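Local atomic coordinates of AlgW protein (Pseudomonas aeruginosa, PDB entry 7CO3), a protein that probably works as an HtrA-type serine endopeptidase, joining a trypsin-like protease domain to a PDZ domain. Residues L69-M74 and D129-A134; P165-G170 and G236-I241; F215-A220 and I255-P260; Q276-W281 and T348-K353; Q352-V357 and A369-R374. The protein carries 1 engineered substitution. One frame throughout, in Å; residues are numbered along the deposited sequence.

Interaction 1: L69-M74 and D129-A134; sequences LYTTKM and DQIIVA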
# COMPACT_ATOMS: atom_id res chain seq x y z
N LEU B 69 -3.64 23.04 0.39
CA LEU B 69 -3.04 24.12 1.16
C LEU B 69 -1.58 24.26 0.74
O LEU B 69 -0.85 23.26 0.66
CB LEU B 69 -3.09 23.83 2.67
CG LEU B 69 -4.41 23.93 3.48
CD1 LEU B 69 -4.11 23.92 4.96
CD2 LEU B 69 -5.30 25.17 3.13
N TYR B 70 -1.17 25.51 0.48
CA TYR B 70 0.21 25.91 0.19
C TYR B 70 0.58 27.01 1.16
O TYR B 70 -0.03 28.09 1.11
CB TYR B 70 0.38 26.40 -1.25
CG TYR B 70 -0.17 25.44 -2.26
CD1 TYR B 70 0.50 24.25 -2.55
CD2 TYR B 70 -1.36 25.70 -2.92
CE1 TYR B 70 -0.00 23.35 -3.47
CE2 TYR B 70 -1.87 24.82 -3.83
CZ TYR B 70 -1.20 23.65 -4.11
OH TYR B 70 -1.71 22.78 -5.02
N THR B 71 1.55 26.75 2.03
CA THR B 71 1.92 27.64 3.11
C THR B 71 3.38 28.06 2.95
O THR B 71 4.24 27.27 2.54
CB THR B 71 1.69 26.98 4.50
OG1 THR B 71 2.56 25.85 4.69
CG2 THR B 71 0.26 26.52 4.64
N THR B 72 3.65 29.34 3.24
CA THR B 72 5.01 29.86 3.25
C THR B 72 5.33 30.37 4.64
O THR B 72 4.48 31.01 5.28
CB THR B 72 5.23 30.94 2.19
OG1 THR B 72 4.11 31.84 2.20
CG2 THR B 72 5.31 30.31 0.82
N LYS B 73 6.54 30.06 5.10
CA LYS B 73 6.99 30.23 6.48
C LYS B 73 8.49 30.50 6.45
O LYS B 73 9.13 30.38 5.40
CB LYS B 73 6.69 28.97 7.31
CG LYS B 73 6.97 29.09 8.80
CD LYS B 73 7.29 27.75 9.44
CE LYS B 73 6.98 27.78 10.94
NZ LYS B 73 7.69 28.86 11.67
N MET B 74 9.06 30.89 7.58
CA MET B 74 10.51 31.05 7.67
C MET B 74 11.15 29.95 8.52
O MET B 74 10.64 29.60 9.59
CB MET B 74 10.88 32.43 8.23
CG MET B 74 10.66 33.56 7.23
SD MET B 74 11.92 33.61 5.93
CE MET B 74 13.40 33.32 6.90
N ASP B 129 3.25 32.25 7.40
CA ASP B 129 3.04 33.68 7.19
C ASP B 129 2.03 33.93 6.09
O ASP B 129 1.33 34.95 6.13
CB ASP B 129 4.39 34.36 6.91
CG ASP B 129 5.41 34.10 8.02
OD1 ASP B 129 5.03 34.17 9.21
OD2 ASP B 129 6.59 33.81 7.73
N GLN B 130 1.87 33.01 5.15
CA GLN B 130 0.80 33.07 4.18
C GLN B 130 0.25 31.66 3.95
O GLN B 130 1.00 30.67 3.99
CB GLN B 130 1.29 33.67 2.87
CG GLN B 130 0.22 33.94 1.86
CD GLN B 130 0.80 34.39 0.54
OE1 GLN B 130 1.43 33.62 -0.18
NE2 GLN B 130 0.60 35.66 0.22
N ILE B 131 -1.07 31.56 3.75
CA ILE B 131 -1.77 30.30 3.51
C ILE B 131 -2.68 30.48 2.32
O ILE B 131 -3.62 31.29 2.37
CB ILE B 131 -2.58 29.84 4.75
CG1 ILE B 131 -1.68 29.69 5.95
CG2 ILE B 131 -3.29 28.50 4.50
CD1 ILE B 131 -2.43 29.63 7.25
N ILE B 132 -2.41 29.76 1.24
CA ILE B 132 -3.27 29.72 0.06
C ILE B 132 -4.10 28.44 0.08
O ILE B 132 -3.59 27.34 0.32
CB ILE B 132 -2.47 29.83 -1.24
CG1 ILE B 132 -1.75 31.19 -1.29
CG2 ILE B 132 -3.38 29.65 -2.44
CD1 ILE B 132 -0.25 31.12 -1.31
N VAL B 133 -5.39 28.61 -0.18
CA VAL B 133 -6.36 27.53 -0.33
C VAL B 133 -6.64 27.40 -1.82
O VAL B 133 -6.94 28.39 -2.49
CB VAL B 133 -7.65 27.85 0.45
CG1 VAL B 133 -8.78 27.01 -0.04
CG2 VAL B 133 -7.45 27.72 1.95
N ALA B 134 -6.53 26.18 -2.34
CA ALA B 134 -6.82 25.92 -3.75
C ALA B 134 -7.94 24.89 -3.84
O ALA B 134 -7.78 23.74 -3.40
CB ALA B 134 -5.57 25.45 -4.51
O HOH W 1 2.02 30.30 0.73
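Leu69 turns CG anti to its carbonyl carbon (chi1 -73°), and Val133 places CG2 in the same way, anti to its own carbonyl carbon. The two side chains lie side by side and point the same way, Leu69 CD2 meeting Val133 CG2 at 3.5 Å. Ile131 CG2 touches that same methyl, Leu69 CD2, more loosely, at 4.1 Å. Thr71 continues this buried face: its CG2 lies against Ile131 CG1, while its OG1 hydrogen bonds to Ser105 on strand 104-113. Helix 122-125 packs on Leu69 and Ile131 through Thr125, and Val124 adds to the cover over Leu69.

The other face carries Tyr70, Thr72, Gln130 and Ile132 and is less enclosed. Ala134 CB sits at the edge of the Tyr70 ring, near its plane, 3.8 Å from Tyr70 CE2. Thr72 runs beside Gln130, with Thr72 OG1 3.4 Å from Gln130 CB. A water lies 3.0 Å from Tyr70 O and is hydrogen-bonded to Thr72 OG1, linking side chain and backbone on this face.

Between the strands, Tyr70 and Ile132 form an antiparallel hydrogen-bonded pair, each N-H bound to the other's carbonyl. At the far end the ladder doubles up: Thr72 O accepts from Asp129 N at 2.7 Å and from Gln130 N at 3.3 Å, so two N-H groups grip one oxygen. That is a classic beta bulge, here at the seam where strands 66-72 and 130-134 close the six-stranded antiparallel barrel, as in the N-terminal barrel of trypsin-like proteases.

Interaction 2: P165-G170 and G236-I241; sequences PAMTLG and GNLIGI
Leu169 and Leu238 form a single backbone bridge, where the connection running from the first barrel of the protease domain to the second is pinned to the start of strand 238-245. Two hydrogen bonds make the bridge. Leu238 N donates to Thr168 O at 2.9 Å and nearly straight (171°), and Gly170 N donates to Leu238 O at 2.7 Å, the donor lying above the carbonyl plane. Leu238 O also has a weak bond to Thr261 OG1.

Met167 brings the main side-chain packing. Its CG, anti to the backbone N (chi1 -175°), presses on Leu238 CB at 3.4 Å, tighter than usual for two carbons, and the two side chains cross at about a right angle. The sulfur follows on to Gly236 O, 4.0 Å from Met167 SD; that buried carbonyl oxygen has no polar partner in the model. Thr168 and Asn237 run side by side, Thr168 CG2 3.1 Å from Asn237 OD1. Gly170 fits because it has no CB: one there would run into Ile239 CG2.

Met112 of strand 104-113 touches both Leu169 and Leu238, and Met167 shares a backbone bond with Ile111, so this corner lies between the two barrels. Just beyond, Ile239 and Gly240 both face Leu231 in a classic beta bulge. The arrangement belongs to the double-barrel chymotrypsin fold, at the crossing between its halves.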
# COMPACT_ATOMS: atom_id res chain seq x y z
N PRO B 165 -18.74 24.43 -1.70
CA PRO B 165 -19.28 23.11 -1.38
C PRO B 165 -18.82 22.64 -0.01
O PRO B 165 -17.62 22.62 0.28
CB PRO B 165 -18.71 22.21 -2.49
CG PRO B 165 -17.36 22.84 -2.81
CD PRO B 165 -17.46 24.34 -2.43
N ALA B 166 -19.76 22.27 0.86
CA ALA B 166 -19.41 21.84 2.20
C ALA B 166 -19.49 20.32 2.32
O ALA B 166 -20.34 19.66 1.73
CB ALA B 166 -20.30 22.52 3.25
N MET B 167 -18.58 19.77 3.12
CA MET B 167 -18.57 18.35 3.41
C MET B 167 -19.80 17.96 4.22
O MET B 167 -20.22 18.68 5.13
CB MET B 167 -17.30 18.03 4.20
CG MET B 167 -17.15 16.58 4.45
SD MET B 167 -16.72 15.73 2.93
CE MET B 167 -15.12 16.44 2.65
N THR B 168 -20.38 16.81 3.88
CA THR B 168 -21.37 16.17 4.75
C THR B 168 -20.64 15.45 5.87
O THR B 168 -19.51 14.97 5.68
CB THR B 168 -22.21 15.17 3.97
OG1 THR B 168 -22.80 15.80 2.84
CG2 THR B 168 -23.33 14.62 4.84
N LEU B 169 -21.27 15.35 7.02
CA LEU B 169 -20.64 14.70 8.16
C LEU B 169 -21.09 13.26 8.29
O LEU B 169 -22.27 12.94 8.16
CB LEU B 169 -20.99 15.44 9.45
CG LEU B 169 -20.57 16.91 9.51
CD1 LEU B 169 -21.13 17.44 10.82
CD2 LEU B 169 -19.03 17.10 9.44
N GLY B 170 -20.13 12.37 8.56
CA GLY B 170 -20.43 11.01 8.95
C GLY B 170 -20.51 10.91 10.47
O GLY B 170 -20.52 11.90 11.20
N GLY B 236 -19.16 8.84 1.12
CA GLY B 236 -18.63 10.18 0.96
C GLY B 236 -18.81 11.09 2.16
O GLY B 236 -18.54 12.29 2.04
N ASN B 237 -19.27 10.59 3.31
CA ASN B 237 -19.42 11.44 4.47
C ASN B 237 -18.13 11.47 5.26
O ASN B 237 -17.46 10.46 5.40
CB ASN B 237 -20.57 10.98 5.38
CG ASN B 237 -21.87 10.78 4.63
OD1 ASN B 237 -22.47 11.74 4.16
ND2 ASN B 237 -22.31 9.53 4.51
N LEU B 238 -17.85 12.63 5.86
CA LEU B 238 -16.61 12.84 6.59
C LEU B 238 -16.60 12.09 7.92
O LEU B 238 -17.45 12.33 8.79
CB LEU B 238 -16.41 14.32 6.85
CG LEU B 238 -15.13 14.74 7.58
CD1 LEU B 238 -13.88 14.46 6.70
CD2 LEU B 238 -15.25 16.21 8.01
N ILE B 239 -15.58 11.25 8.10
CA ILE B 239 -15.35 10.57 9.37
C ILE B 239 -14.06 10.98 10.06
O ILE B 239 -13.88 10.66 11.24
CB ILE B 239 -15.41 9.03 9.20
CG1 ILE B 239 -14.34 8.54 8.19
CG2 ILE B 239 -16.81 8.62 8.73
CD1 ILE B 239 -14.23 7.02 8.14
N GLY B 240 -13.15 11.68 9.39
CA GLY B 240 -11.93 12.04 10.10
C GLY B 240 -11.07 12.99 9.30
O GLY B 240 -11.35 13.29 8.14
N ILE B 241 -10.04 13.48 9.96
CA ILE B 241 -9.04 14.37 9.38
C ILE B 241 -7.72 13.60 9.39
O ILE B 241 -7.20 13.29 10.46
CB ILE B 241 -8.89 15.70 10.16
CG1 ILE B 241 -10.22 16.38 10.40
CG2 ILE B 241 -7.92 16.63 9.41
CD1 ILE B 241 -10.82 16.94 9.12

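Interaction 3: F215-A220 and I255-P260; sequences FIQTDA and IGFAIP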
# COMPACT_ATOMS: atom_id res chain seq x y z
N PHE B 215 -7.26 8.23 17.57
CA PHE B 215 -7.13 8.08 16.12
C PHE B 215 -7.94 6.91 15.57
O PHE B 215 -8.03 5.84 16.17
CB PHE B 215 -5.67 7.91 15.71
CG PHE B 215 -4.83 9.14 15.85
CD1 PHE B 215 -4.99 10.22 14.98
CD2 PHE B 215 -3.88 9.24 16.84
CE1 PHE B 215 -4.22 11.38 15.12
CE2 PHE B 215 -3.11 10.41 16.99
CZ PHE B 215 -3.28 11.46 16.13
N ILE B 216 -8.55 7.15 14.44
CA ILE B 216 -8.90 6.11 13.49
C ILE B 216 -7.64 5.70 12.75
O ILE B 216 -6.83 6.57 12.37
CB ILE B 216 -9.97 6.64 12.52
CG1 ILE B 216 -11.21 7.10 13.30
CG2 ILE B 216 -10.36 5.55 11.55
CD1 ILE B 216 -12.17 8.02 12.46
N GLN B 217 -7.45 4.40 12.57
CA GLN B 217 -6.36 3.83 11.78
C GLN B 217 -6.91 3.34 10.43
O GLN B 217 -8.01 2.79 10.37
CB GLN B 217 -5.66 2.70 12.55
CG GLN B 217 -4.31 2.27 11.97
CD GLN B 217 -3.68 1.11 12.72
OE1 GLN B 217 -3.60 1.11 13.95
NE2 GLN B 217 -3.22 0.11 11.96
N THR B 218 -6.17 3.55 9.34
CA THR B 218 -6.68 3.12 8.03
C THR B 218 -5.53 2.63 7.17
O THR B 218 -4.41 3.14 7.28
CB THR B 218 -7.43 4.25 7.28
OG1 THR B 218 -7.88 3.77 6.02
CG2 THR B 218 -6.50 5.46 7.04
N ASP B 219 -5.79 1.66 6.29
CA ASP B 219 -4.75 1.30 5.33
C ASP B 219 -4.91 2.00 3.98
O ASP B 219 -4.13 1.74 3.08
CB ASP B 219 -4.63 -0.22 5.17
CG ASP B 219 -5.89 -0.87 4.59
OD1 ASP B 219 -6.93 -0.18 4.45
OD2 ASP B 219 -5.83 -2.09 4.28
N ALA B 220 -5.86 2.94 3.84
CA ALA B 220 -5.86 3.79 2.65
C ALA B 220 -4.54 4.56 2.57
O ALA B 220 -4.10 5.14 3.56
CB ALA B 220 -7.04 4.75 2.66
N ILE B 255 -0.27 2.05 7.22
CA ILE B 255 -0.59 2.33 8.63
C ILE B 255 -0.74 3.85 8.75
O ILE B 255 0.21 4.57 9.01
CB ILE B 255 0.49 1.79 9.58
CG1 ILE B 255 0.82 0.31 9.33
CG2 ILE B 255 0.11 2.08 11.09
CD1 ILE B 255 -0.28 -0.59 9.56
N GLY B 256 -1.95 4.37 8.56
CA GLY B 256 -2.20 5.81 8.68
C GLY B 256 -3.26 6.13 9.74
O GLY B 256 -4.04 5.27 10.10
N PHE B 257 -3.33 7.40 10.16
CA PHE B 257 -4.10 7.80 11.34
C PHE B 257 -4.89 9.06 11.06
O PHE B 257 -4.33 10.04 10.55
CB PHE B 257 -3.16 8.03 12.52
CG PHE B 257 -2.38 6.82 12.88
CD1 PHE B 257 -3.01 5.75 13.50
CD2 PHE B 257 -1.02 6.74 12.58
CE1 PHE B 257 -2.29 4.62 13.86
CE2 PHE B 257 -0.31 5.60 12.91
CZ PHE B 257 -0.94 4.55 13.54
N ALA B 258 -6.19 9.04 11.37
CA ALA B 258 -7.06 10.17 11.15
C ALA B 258 -7.73 10.58 12.47
O ALA B 258 -8.07 9.72 13.28
CB ALA B 258 -8.14 9.85 10.08
N ILE B 259 -7.88 11.89 12.69
CA ILE B 259 -8.59 12.41 13.87
C ILE B 259 -10.09 12.25 13.65
O ILE B 259 -10.62 12.79 12.68
CB ILE B 259 -8.21 13.87 14.13
CG1 ILE B 259 -6.71 13.97 14.39
CG2 ILE B 259 -9.02 14.43 15.32
CD1 ILE B 259 -6.12 15.40 14.24
N PRO B 260 -10.80 11.55 14.52
CA PRO B 260 -12.24 11.32 14.33
C PRO B 260 -13.04 12.62 14.28
O PRO B 260 -12.71 13.60 14.94
CB PRO B 260 -12.64 10.50 15.56
CG PRO B 260 -11.44 10.06 16.17
CD PRO B 260 -10.35 11.07 15.84
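Strands 215-218 and 256-260 run antiparallel, 144° between their directions and 4.4 Å apart at closest, with Ile216-Ala258 and Thr218-Gly256 as hydrogen-bonded pairs that each make both backbone bonds. Gln217 and Phe257 form the pair between them, and their side chains lie side by side. The Gln217 CG, anti to the backbone N (chi1 -166°), rides against Phe257 CE1 at 3.6 Å, with the amide plane turned steeply to the ring. Both ends of that amide are held: OE1 by Arg204 NE and NE2 by Thr193 OG1 of the second subunit. Ile255 CD1 lies beside the nitrogen, 3.9 Å from Gln217 NE2.

The Phe215 and Phe257 rings meet obliquely, centroids 5.9 Å apart and planes at 57°, while Phe215 CD1 rests 3.8 Å from Phe257 CB. Farther out on its ring, Phe215 CE1 reaches Ile259 CG1 at 3.7 Å. On the face opposite Gln217 and Phe257, the side chains of Ile216 and Pro260 slide past each other in opposite directions, Ile216 CD1 4.0 Å from Pro260 CB. Thr218 OG1 accepts from Ala220 N at 3.1 Å, an ST turn just where the strand ends, and it also bonds Ile198 O.

Within its sheet, strand 215-218 has strand 193-204 as its other neighbour, and strand 256-260 has strand 238-245. Pro260 is the N-cap residue of helix 261-274. The second subunit also reaches this contact: its Val190 packs on Gln217 and Phe257, and its Met196 N bonds Asp219.

Interaction 4: Q276-W281 and T348-K353; sequences QVIRGW and TRPGQK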
# COMPACT_ATOMS: atom_id res chain seq x y z
N GLN B 276 -9.65 29.54 20.56
CA GLN B 276 -8.87 28.39 20.99
C GLN B 276 -9.86 27.47 21.68
O GLN B 276 -11.07 27.71 21.66
CB GLN B 276 -7.71 28.79 21.91
CG GLN B 276 -8.16 29.14 23.33
CD GLN B 276 -7.10 29.86 24.15
OE1 GLN B 276 -6.67 29.37 25.20
NE2 GLN B 276 -6.68 31.03 23.67
N VAL B 277 -9.35 26.42 22.29
CA VAL B 277 -10.17 25.54 23.11
C VAL B 277 -9.77 25.77 24.55
O VAL B 277 -8.58 25.75 24.88
CB VAL B 277 -10.05 24.07 22.70
CG1 VAL B 277 -11.09 23.23 23.44
CG2 VAL B 277 -10.23 23.96 21.19
N ILE B 278 -10.78 26.03 25.38
CA ILE B 278 -10.64 26.29 26.80
C ILE B 278 -10.67 24.95 27.50
O ILE B 278 -11.69 24.25 27.46
CB ILE B 278 -11.77 27.22 27.29
CG1 ILE B 278 -11.91 28.43 26.35
CG2 ILE B 278 -11.69 27.53 28.80
CD1 ILE B 278 -10.67 29.29 26.26
N ARG B 279 -9.56 24.55 28.09
CA ARG B 279 -9.57 23.28 28.81
C ARG B 279 -9.55 23.54 30.30
O ARG B 279 -9.07 24.58 30.76
CB ARG B 279 -8.39 22.40 28.41
CG ARG B 279 -8.51 21.94 26.95
CD ARG B 279 -7.33 21.15 26.45
NE ARG B 279 -7.35 21.18 24.99
CZ ARG B 279 -7.99 20.28 24.26
NH1 ARG B 279 -8.00 20.38 22.94
NH2 ARG B 279 -8.62 19.28 24.87
N GLY B 280 -10.11 22.61 31.05
CA GLY B 280 -9.90 22.61 32.48
C GLY B 280 -8.48 22.17 32.75
O GLY B 280 -8.02 21.16 32.21
N TRP B 281 -7.79 22.91 33.60
CA TRP B 281 -6.35 22.82 33.72
C TRP B 281 -5.94 22.57 35.15
O TRP B 281 -6.37 23.27 36.07
CB TRP B 281 -5.74 24.10 33.24
CG TRP B 281 -4.46 24.51 33.82
CD1 TRP B 281 -4.25 25.50 34.74
CD2 TRP B 281 -3.19 24.01 33.46
NE1 TRP B 281 -2.90 25.63 34.98
CE2 TRP B 281 -2.23 24.72 34.21
CE3 TRP B 281 -2.76 23.00 32.60
CZ2 TRP B 281 -0.87 24.46 34.11
CZ3 TRP B 281 -1.41 22.75 32.49
CH2 TRP B 281 -0.48 23.47 33.24
N THR B 348 -13.79 20.94 31.99
CA THR B 348 -14.18 21.75 33.14
C THR B 348 -13.86 23.21 32.86
O THR B 348 -13.09 23.54 31.95
CB THR B 348 -13.48 21.36 34.45
OG1 THR B 348 -12.14 21.85 34.43
CG2 THR B 348 -13.50 19.84 34.72
N ARG B 349 -14.41 24.08 33.70
CA ARG B 349 -14.23 25.48 33.32
C ARG B 349 -13.29 26.18 34.30
O ARG B 349 -13.44 26.03 35.52
CB ARG B 349 -15.56 26.25 33.26
CG ARG B 349 -16.60 25.81 32.21
CD ARG B 349 -16.98 24.35 32.36
NE ARG B 349 -18.26 23.97 31.78
CZ ARG B 349 -18.92 22.88 32.16
NH1 ARG B 349 -18.42 22.11 33.11
NH2 ARG B 349 -20.08 22.56 31.60
N PRO B 350 -12.35 26.94 33.75
CA PRO B 350 -11.35 27.60 34.60
C PRO B 350 -11.98 28.58 35.57
O PRO B 350 -13.02 29.19 35.28
CB PRO B 350 -10.44 28.31 33.58
CG PRO B 350 -10.69 27.61 32.29
CD PRO B 350 -12.13 27.23 32.33
N GLY B 351 -11.35 28.74 36.72
CA GLY B 351 -11.85 29.59 37.77
C GLY B 351 -12.80 28.91 38.73
O GLY B 351 -13.07 29.46 39.81
N GLN B 352 -13.29 27.73 38.38
CA GLN B 352 -14.22 26.98 39.21
C GLN B 352 -13.48 26.25 40.32
O GLN B 352 -12.33 25.83 40.15
CB GLN B 352 -15.00 26.02 38.32
CG GLN B 352 -15.44 24.71 38.91
CD GLN B 352 -16.59 24.15 38.12
OE1 GLN B 352 -17.54 24.86 37.79
NE2 GLN B 352 -16.51 22.86 37.77
N LYS B 353 -14.13 26.12 41.48
CA LYS B 353 -13.59 25.43 42.64
C LYS B 353 -14.10 23.99 42.63
O LYS B 353 -15.31 23.76 42.62
CB LYS B 353 -14.02 26.11 43.94
CG LYS B 353 -13.52 27.53 44.15
CD LYS B 353 -12.01 27.59 44.21
CE LYS B 353 -11.55 28.70 45.14
NZ LYS B 353 -12.53 29.82 45.19
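The Pro350 ring turns its CG and CD atoms to Ile278 CG2, each 3.6 Å away, and the two side chains cross at about a right angle. Ile278 CG2 is the branch anti to the backbone N, and it alone of this isoleucine's side chain makes the contact. Pro350 CG also lies 3.8 Å from Arg279 O. The guanidinium of Arg279 is flat, and Val277 CG1 sits over one of its faces, 4.2 Å above the plane and offset toward the rim; Arg279 NH1 forms a salt bridge with Asp149.

A second meeting point lies at Gly280. Thr348 OG1, set between its backbone N and carbonyl carbon by chi1 of 76°, comes to 3.1 Å from Gly280 CA. A CB on Gly280 would run straight into that oxygen, so the fit depends on its absence. The same hydroxyl is bonded to Val345 O. Gly280 N and Thr348 O are 3.2 Å apart, but the angle is too poor for a hydrogen bond. Gly280 has a backbone bond to Ala346.

Pro350 and Gly351 fill the two middle positions of a type II beta turn from Arg349 to Gln352, closed by a weak bond. This turn leads from helix 338-346 into strand 353-358. On the other side, 276-279 links helix 261-274 to strand 280-281, which pairs with strand 366-373; Asp149, the outside partner of Arg279, belongs to strand 140-149 of the protease barrel.

Interaction 5: Q352-V357 and A369-R374; sequences QKISIV and AEVGLR
Lys353 starts from CB on the same face of the strand pair as Glu370 and bends back toward it. CG stands beside the backbone N (chi1 -64°), and CD comes to 3.6 Å from Glu370 CG. CE leads on, modelled so near Glu370 OE2 that its exact place is doubtful, and NZ ends 2.8 Å from Glu370 OE2 in a salt bridge whose hydrogen bond is weak. Glu370 meets the lysine with an extended chain, its CG anti to the backbone N, and the two side chains cross obliquely.

On the other face, Ile354 puts CG1 in the crowded position between its backbone N and carbonyl carbon (chi1 38°), where it packs tightly on Val371 CG2 at 3.4 Å. The CD1 of Ile354 stays against the same methyl, Val371 CG2, at 3.5 Å, and Gln352 CG lies 4.3 Å from Val371 CG2.

Backbone bonds run both ways between Ile354 and Ala369: Ile354 N donates to Ala369 O at 2.9 Å and almost straight (172°), and Ala369 N returns a bond to Ile354 O at 3.0 Å. Val371 N donates to Gln352 O, though its modelled length is short enough to be doubtful. Farther along the chain, Arg374 makes a salt bridge with Glu151 and a weak bond to the bound peptide's backbone. The pairing itself is the antiparallel hairpin of strands 353-358 and 366-373 in the antiparallel sheet of the PDZ domain.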
# COMPACT_ATOMS: atom_id res chain seq x y z
N GLN B 352 -13.29 27.73 38.38
CA GLN B 352 -14.22 26.98 39.21
C GLN B 352 -13.48 26.25 40.32
O GLN B 352 -12.33 25.83 40.15
CB GLN B 352 -15.00 26.02 38.32
CG GLN B 352 -15.44 24.71 38.91
CD GLN B 352 -16.59 24.15 38.12
OE1 GLN B 352 -17.54 24.86 37.79
NE2 GLN B 352 -16.51 22.86 37.77
N LYS B 353 -14.13 26.12 41.48
CA LYS B 353 -13.59 25.43 42.64
C LYS B 353 -14.10 23.99 42.63
O LYS B 353 -15.31 23.76 42.62
CB LYS B 353 -14.02 26.11 43.94
CG LYS B 353 -13.52 27.53 44.15
CD LYS B 353 -12.01 27.59 44.21
CE LYS B 353 -11.55 28.70 45.14
NZ LYS B 353 -12.53 29.82 45.19
N ILE B 354 -13.18 23.03 42.65
CA ILE B 354 -13.57 21.63 42.76
C ILE B 354 -12.64 20.91 43.71
O ILE B 354 -11.47 21.28 43.89
CB ILE B 354 -13.69 20.91 41.39
CG1 ILE B 354 -12.64 21.29 40.32
CG2 ILE B 354 -15.03 21.25 40.76
CD1 ILE B 354 -11.19 20.99 40.55
N SER B 355 -13.18 19.89 44.35
CA SER B 355 -12.51 19.22 45.45
C SER B 355 -11.75 18.01 44.94
O SER B 355 -12.13 17.39 43.94
CB SER B 355 -13.52 18.78 46.51
OG SER B 355 -14.18 17.61 46.09
N ILE B 356 -10.66 17.67 45.62
CA ILE B 356 -9.78 16.58 45.23
C ILE B 356 -9.33 15.81 46.47
O ILE B 356 -9.03 16.40 47.51
CB ILE B 356 -8.56 17.05 44.42
CG1 ILE B 356 -7.77 15.87 43.89
CG2 ILE B 356 -7.58 17.81 45.23
CD1 ILE B 356 -8.28 15.31 42.67
N VAL B 357 -9.23 14.49 46.33
CA VAL B 357 -9.00 13.58 47.44
C VAL B 357 -7.75 12.75 47.19
O VAL B 357 -7.68 12.00 46.20
CB VAL B 357 -10.18 12.63 47.62
CG1 VAL B 357 -9.83 11.62 48.65
CG2 VAL B 357 -11.41 13.35 47.99
N ALA B 369 -9.08 22.71 44.87
CA ALA B 369 -8.31 23.37 43.83
C ALA B 369 -9.22 24.25 42.98
O ALA B 369 -10.36 23.88 42.69
CB ALA B 369 -7.60 22.34 42.93
N GLU B 370 -8.72 25.43 42.60
CA GLU B 370 -9.41 26.32 41.67
C GLU B 370 -8.97 25.98 40.25
O GLU B 370 -7.78 26.09 39.92
CB GLU B 370 -9.11 27.79 41.99
CG GLU B 370 -10.14 28.80 41.43
CD GLU B 370 -10.11 30.17 42.12
OE1 GLU B 370 -9.16 30.95 41.88
OE2 GLU B 370 -11.04 30.48 42.90
N VAL B 371 -9.92 25.54 39.42
CA VAL B 371 -9.58 25.11 38.06
C VAL B 371 -8.94 26.26 37.30
O VAL B 371 -9.56 27.30 37.08
CB VAL B 371 -10.81 24.61 37.31
CG1 VAL B 371 -10.42 24.25 35.86
CG2 VAL B 371 -11.42 23.43 38.00
N GLY B 372 -7.68 26.07 36.88
CA GLY B 372 -7.02 27.03 36.02
C GLY B 372 -7.31 26.78 34.53
O GLY B 372 -7.99 25.82 34.16
N LEU B 373 -6.80 27.69 33.70
CA LEU B 373 -6.75 27.54 32.24
C LEU B 373 -5.45 26.84 31.83
O LEU B 373 -4.37 27.20 32.31
CB LEU B 373 -6.78 28.91 31.55
CG LEU B 373 -6.38 29.04 30.06
CD1 LEU B 373 -7.29 30.00 29.29
CD2 LEU B 373 -4.93 29.48 29.81
N ARG B 374 -5.57 25.84 30.86
CA ARG B 374 -4.31 25.22 30.48
C ARG B 374 -3.56 26.12 29.50
O ARG B 374 -4.17 26.61 28.54
CB ARG B 374 -4.53 23.85 29.86
CG ARG B 374 -3.27 23.25 29.32
CD ARG B 374 -3.46 21.79 28.75
NE ARG B 374 -3.87 20.62 29.51
CZ ARG B 374 -3.23 19.48 29.41
NH1 ARG B 374 -2.24 19.35 28.56
NH2 ARG B 374 -3.59 18.42 30.16

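Interactions 1, 2 and 3 belong to the protease part and interactions 4 and 5 to the PDZ part and the segment leading into it. Interactions 2 and 3 touch: their strands 238-245 and 256-260 are neighbours in one sheet, with Ile241 O 2.7 Å from Ile259 N, a probable hydrogen bond. Interaction 1 lies in the other barrel, its centre about 23 Å from that of interaction 2. Interactions 4 and 5 share Gln352 and Lys353, and Trp281 O probably bonds Gly372 N at 3.2 Å. The centres of interactions 3 and 5 are about 35 Å apart; Arg374 of interaction 5 contacts the bound peptide by packing and a weak bond.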